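Local coordinates for FBP protein (Leishmania major, PDB 5OEY), which hydrolyses the 1-phosphate of fructose 1,6-bisphosphate to give fructose 6-phosphate, as a metal-dependent class 1 fructose-1,6-bisphosphatase that works as a homotetramer, at the interface of chains A and B and the interface of chains A and C. Numbering follows the deposited sequence. Chains: chain A/B/C, FBP protein.

Contact 1: the interface of chains A and B. Residues chain A 191-194, 200; chain B 47-48, 51.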
loop_
_atom_site.group_PDB
_atom_site.type_symbol
_atom_site.label_atom_id
_atom_site.label_comp_id
_atom_site.label_asym_id
_atom_site.label_seq_id
_atom_site.Cartn_x
_atom_site.Cartn_y
_atom_site.Cartn_z
ATOM N N THR A 191 4.426 14.358 7.215
ATOM C CA THR A 191 3.985 13.654 6.010
ATOM C C THR A 191 3.780 12.174 6.326
ATOM O O THR A 191 4.641 11.534 6.918
ATOM C CB THR A 191 4.991 13.817 4.843
ATOM O OG1 THR A 191 5.156 15.208 4.525
ATOM C CG2 THR A 191 4.497 13.125 3.577
ATOM N N LEU A 192 2.648 11.633 5.898
ATOM C CA LEU A 192 2.352 10.228 6.106
ATOM C C LEU A 192 3.314 9.366 5.316
ATOM O O LEU A 192 3.470 9.533 4.118
ATOM C CB LEU A 192 0.912 9.916 5.675
ATOM C CG LEU A 192 0.377 8.495 5.833
ATOM C CD1 LEU A 192 0.483 8.011 7.265
ATOM C CD2 LEU A 192 -1.073 8.444 5.374
ATOM N N ASP A 193 3.983 8.453 6.009
ATOM C CA ASP A 193 4.707 7.368 5.363
ATOM C C ASP A 193 3.754 6.212 5.219
ATOM O O ASP A 193 3.520 5.495 6.184
ATOM C CB ASP A 193 5.917 6.921 6.172
ATOM C CG ASP A 193 6.810 5.939 5.397
ATOM O OD1 ASP A 193 6.333 5.270 4.433
ATOM O OD2 ASP A 193 8.006 5.846 5.759
ATOM N N PRO A 194 3.226 5.986 4.004
ATOM C CA PRO A 194 2.265 4.891 3.878
ATOM C C PRO A 194 2.837 3.486 4.183
ATOM O O PRO A 194 2.075 2.597 4.560
ATOM C CB PRO A 194 1.806 5.001 2.428
ATOM C CG PRO A 194 2.952 5.596 1.722
ATOM C CD PRO A 194 3.565 6.565 2.692
ATOM N N ILE A 200 5.653 11.400 9.588
ATOM C CA ILE A 200 7.057 11.716 9.745
ATOM C C ILE A 200 7.251 13.218 9.637
ATOM O O ILE A 200 6.703 13.846 8.738
ATOM C CB ILE A 200 7.863 11.040 8.628
ATOM C CG1 ILE A 200 7.597 9.527 8.601
ATOM C CG2 ILE A 200 9.352 11.325 8.770
ATOM C CD1 ILE A 200 7.796 8.811 9.912
ATOM N N ARG B 47 4.561 10.499 -3.449
ATOM C CA ARG B 47 3.934 10.254 -2.154
ATOM C C ARG B 47 4.908 10.335 -0.978
ATOM O O ARG B 47 4.531 10.751 0.122
ATOM C CB ARG B 47 3.169 8.910 -2.188
ATOM C CG ARG B 47 2.234 8.677 -1.002
ATOM C CD ARG B 47 0.934 8.027 -1.401
ATOM N NE ARG B 47 0.263 7.218 -0.365
ATOM C CZ ARG B 47 -0.386 7.661 0.732
ATOM N NH1 ARG B 47 -0.492 8.972 1.055
ATOM N NH2 ARG B 47 -0.948 6.756 1.552
ATOM N N ARG B 48 6.156 9.970 -1.220
ATOM C CA ARG B 48 7.183 9.946 -0.181
ATOM C C ARG B 48 8.261 11.026 -0.359
ATOM O O ARG B 48 9.233 11.058 0.408
ATOM C CB ARG B 48 7.853 8.575 -0.157
ATOM C CG ARG B 48 6.980 7.433 0.304
ATOM C CD ARG B 48 7.605 6.101 -0.073
ATOM N NE ARG B 48 6.645 4.995 -0.056
ATOM C CZ ARG B 48 5.703 4.744 -0.987
ATOM N NH1 ARG B 48 5.532 5.516 -2.067
ATOM N NH2 ARG B 48 4.893 3.682 -0.826
ATOM N N MET B 51 10.044 12.737 2.728
ATOM C CA MET B 51 10.973 11.971 3.537
ATOM C C MET B 51 12.243 11.589 2.795
ATOM O O MET B 51 13.262 11.327 3.435
ATOM C CB MET B 51 10.295 10.687 4.027
ATOM C CG MET B 51 9.093 10.916 4.941
ATOM S SD MET B 51 7.473 10.764 4.168
ATOM C CE MET B 51 7.453 9.081 3.561
HETATM O O HOH W 1 2.310 10.589 2.010
#
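The end of strand 187-193 of chain A, with A:Pro194 just beyond it and A:Ile200 on neighbouring strand 198-203, meets the C-terminal end of helix 27-48 of chain B and B:Met51 in the following loop, in a subunit interface of the fructose-1,6-bisphosphatase tetramer. B:Met51 leans its thioether on the strands. Its CG lies 3.9 Å from CG2 of A:Ile200, the two side chains meeting nearly at right angles, and its SD is 3.8 Å from the methyl CG2 of A:Thr191. Bends at chi2 (101°) and chi3 (60°) turn the terminal methyl toward A:Asp193, where B:Met51 CE rests 3.7 Å from the carboxylate carbon CG of A:Asp193. The one methionine thus reaches both strands. A:Pro194 fits its ring against two arginines. B:Arg47, which is poorly ordered, runs past the ring in the opposite direction, with CZ modelled 3.8 Å from CB of the proline. On the other arginine, A:Pro194 CG sits over one face of the B:Arg48 guanidinium, offset toward its rim. The B:Arg48 NE stays 4.5 Å from OD1 of A:Asp193, a separation at which opposite charges may still attract without direct contact. Between the backbones, water 1 bridges the chains, 2.6 Å from the carbonyl O of A:Leu192 and 2.9 Å from the carbonyl O of B:Arg47.

Contact 2: the interface of chains A and C. Residues chain A 37, 83-84, 87; chain C 8-9, 11, 14.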
loop_
_atom_site.group_PDB
_atom_site.type_symbol
_atom_site.label_atom_id
_atom_site.label_comp_id
_atom_site.label_asym_id
_atom_site.label_seq_id
_atom_site.Cartn_x
_atom_site.Cartn_y
_atom_site.Cartn_z
ATOM N N THR A 37 -5.146 8.408 13.584
ATOM C CA THR A 37 -5.804 7.218 13.106
ATOM C C THR A 37 -6.955 7.622 12.209
ATOM O O THR A 37 -7.101 7.087 11.110
ATOM C CB THR A 37 -6.269 6.322 14.267
ATOM O OG1 THR A 37 -5.141 5.962 15.065
ATOM C CG2 THR A 37 -6.886 5.048 13.762
ATOM N N ALA A 83 -15.503 8.257 16.357
ATOM C CA ALA A 83 -15.165 6.957 16.915
ATOM C C ALA A 83 -13.844 7.003 17.686
ATOM O O ALA A 83 -13.779 6.662 18.881
ATOM C CB ALA A 83 -15.100 5.923 15.822
ATOM N N TYR A 84 -12.809 7.502 17.028
ATOM C CA TYR A 84 -11.474 7.458 17.605
ATOM C C TYR A 84 -11.304 8.480 18.713
ATOM O O TYR A 84 -10.764 8.136 19.764
ATOM C CB TYR A 84 -10.388 7.547 16.510
ATOM C CG TYR A 84 -10.470 6.342 15.597
ATOM C CD1 TYR A 84 -10.137 5.073 16.061
ATOM C CD2 TYR A 84 -10.950 6.453 14.296
ATOM C CE1 TYR A 84 -10.239 3.957 15.232
ATOM C CE2 TYR A 84 -11.058 5.345 13.467
ATOM C CZ TYR A 84 -10.704 4.108 13.932
ATOM O OH TYR A 84 -10.807 3.029 13.116
ATOM N N SER A 87 -13.248 7.202 21.933
ATOM C CA SER A 87 -12.531 6.096 22.572
ATOM C C SER A 87 -11.142 6.500 23.144
ATOM O O SER A 87 -10.513 5.729 23.857
ATOM C CB SER A 87 -12.380 4.939 21.573
ATOM O OG SER A 87 -11.452 5.280 20.553
ATOM N N THR C 8 -15.068 1.399 11.010
ATOM C CA THR C 8 -14.042 1.983 11.865
ATOM C C THR C 8 -13.597 0.871 12.808
ATOM O O THR C 8 -14.166 0.697 13.894
ATOM C CB THR C 8 -14.527 3.223 12.650
ATOM O OG1 THR C 8 -15.690 2.906 13.409
ATOM C CG2 THR C 8 -14.831 4.385 11.697
ATOM N N PRO C 9 -12.583 0.098 12.384
ATOM C CA PRO C 9 -12.294 -1.093 13.172
ATOM C C PRO C 9 -11.553 -0.814 14.495
ATOM O O PRO C 9 -11.048 0.299 14.722
ATOM C CB PRO C 9 -11.421 -1.895 12.231
ATOM C CG PRO C 9 -10.616 -0.825 11.539
ATOM C CD PRO C 9 -11.563 0.320 11.332
ATOM N N THR C 11 -8.628 -0.822 16.873
ATOM C CA THR C 11 -7.172 -0.842 16.872
ATOM C C THR C 11 -6.594 -1.425 18.161
ATOM O O THR C 11 -7.249 -1.474 19.198
ATOM C CB THR C 11 -6.549 0.557 16.638
ATOM O OG1 THR C 11 -6.731 1.384 17.787
ATOM C CG2 THR C 11 -7.150 1.218 15.423
ATOM N N GLN C 14 -6.582 1.377 20.835
ATOM C CA GLN C 14 -7.877 1.529 21.498
ATOM C C GLN C 14 -8.135 0.418 22.489
ATOM O O GLN C 14 -8.598 0.660 23.589
ATOM C CB GLN C 14 -9.039 1.435 20.498
ATOM C CG GLN C 14 -9.216 2.586 19.541
ATOM C CD GLN C 14 -10.402 2.396 18.596
ATOM O OE1 GLN C 14 -10.430 1.501 17.738
ATOM N NE2 GLN C 14 -11.352 3.289 18.700
HETATM O O HOH W 2 -5.515 3.722 17.339
#
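C:Gln14 and A:Tyr84 bury most of this patch, where helix 72-87 of a class 1 fructose-1,6-bisphosphatase subunit receives the N-terminal segment and first helix, 12-19, of a neighbouring subunit. The C:Gln14 amide sends NE2 to the hydroxyl OG of A:Ser87, a 2.7 Å hydrogen bond nearly straight at the hydrogen (171°), with OG lying in the amide plane. That hydroxyl sits between its own backbone N and carbonyl carbon (chi1 71°), a position from which it can also donate back into its helix, toward the carbonyl O of A:Tyr84 at 3.0 Å or that of A:Ala83. The other end of the amide is fixed within chain C: OE1 takes the backbone N-H of C:Thr11 on a lone pair at 3.1 Å, while C:Thr11 OG1 accepts the backbone N-H of C:Gln14, an N-cap at the start of helix 12-19. With both ends engaged, the amide's rotation is set. The C:Gln14 side chain crosses that of A:Tyr84 at about a right angle, with the ring and amide planes 44° apart and its CD 3.7 Å from the ring carbon CD1 of A:Tyr84. A:Thr37, from helix 27-48 of the same chain, places its CG2 methyl over the centre of one ring face, 3.8 Å above the plane, which probably helps to hold the ring. The phenol OH donates to the carbonyl O of C:Pro9 at 3.2 Å, in the carbonyl plane and on a lone pair. C:Thr8 slides past the ring in the opposite direction, its OG1 3.9 Å from CB of A:Ala83. Water 2 joins A:Thr37 OG1 to C:Thr11 OG1, 2.7 Å from the latter.

The C-alpha centres of contact 1 and contact 2 lie about 21 Å apart, and chain A takes part in both with different partners. They share no residue, yet both use helix 27-48: its C-terminal end, in chain B, serves contact 1, while A:Thr37 in its middle serves contact 2. Since every subunit carries the same helix and both interfaces are two-fold symmetric, each copy of the helix takes part in both kinds of interface. The helix starts with AMP-binding residues, so a shift there could plausibly be felt at both interfaces of the homotetramer, although this structure alone does not show it.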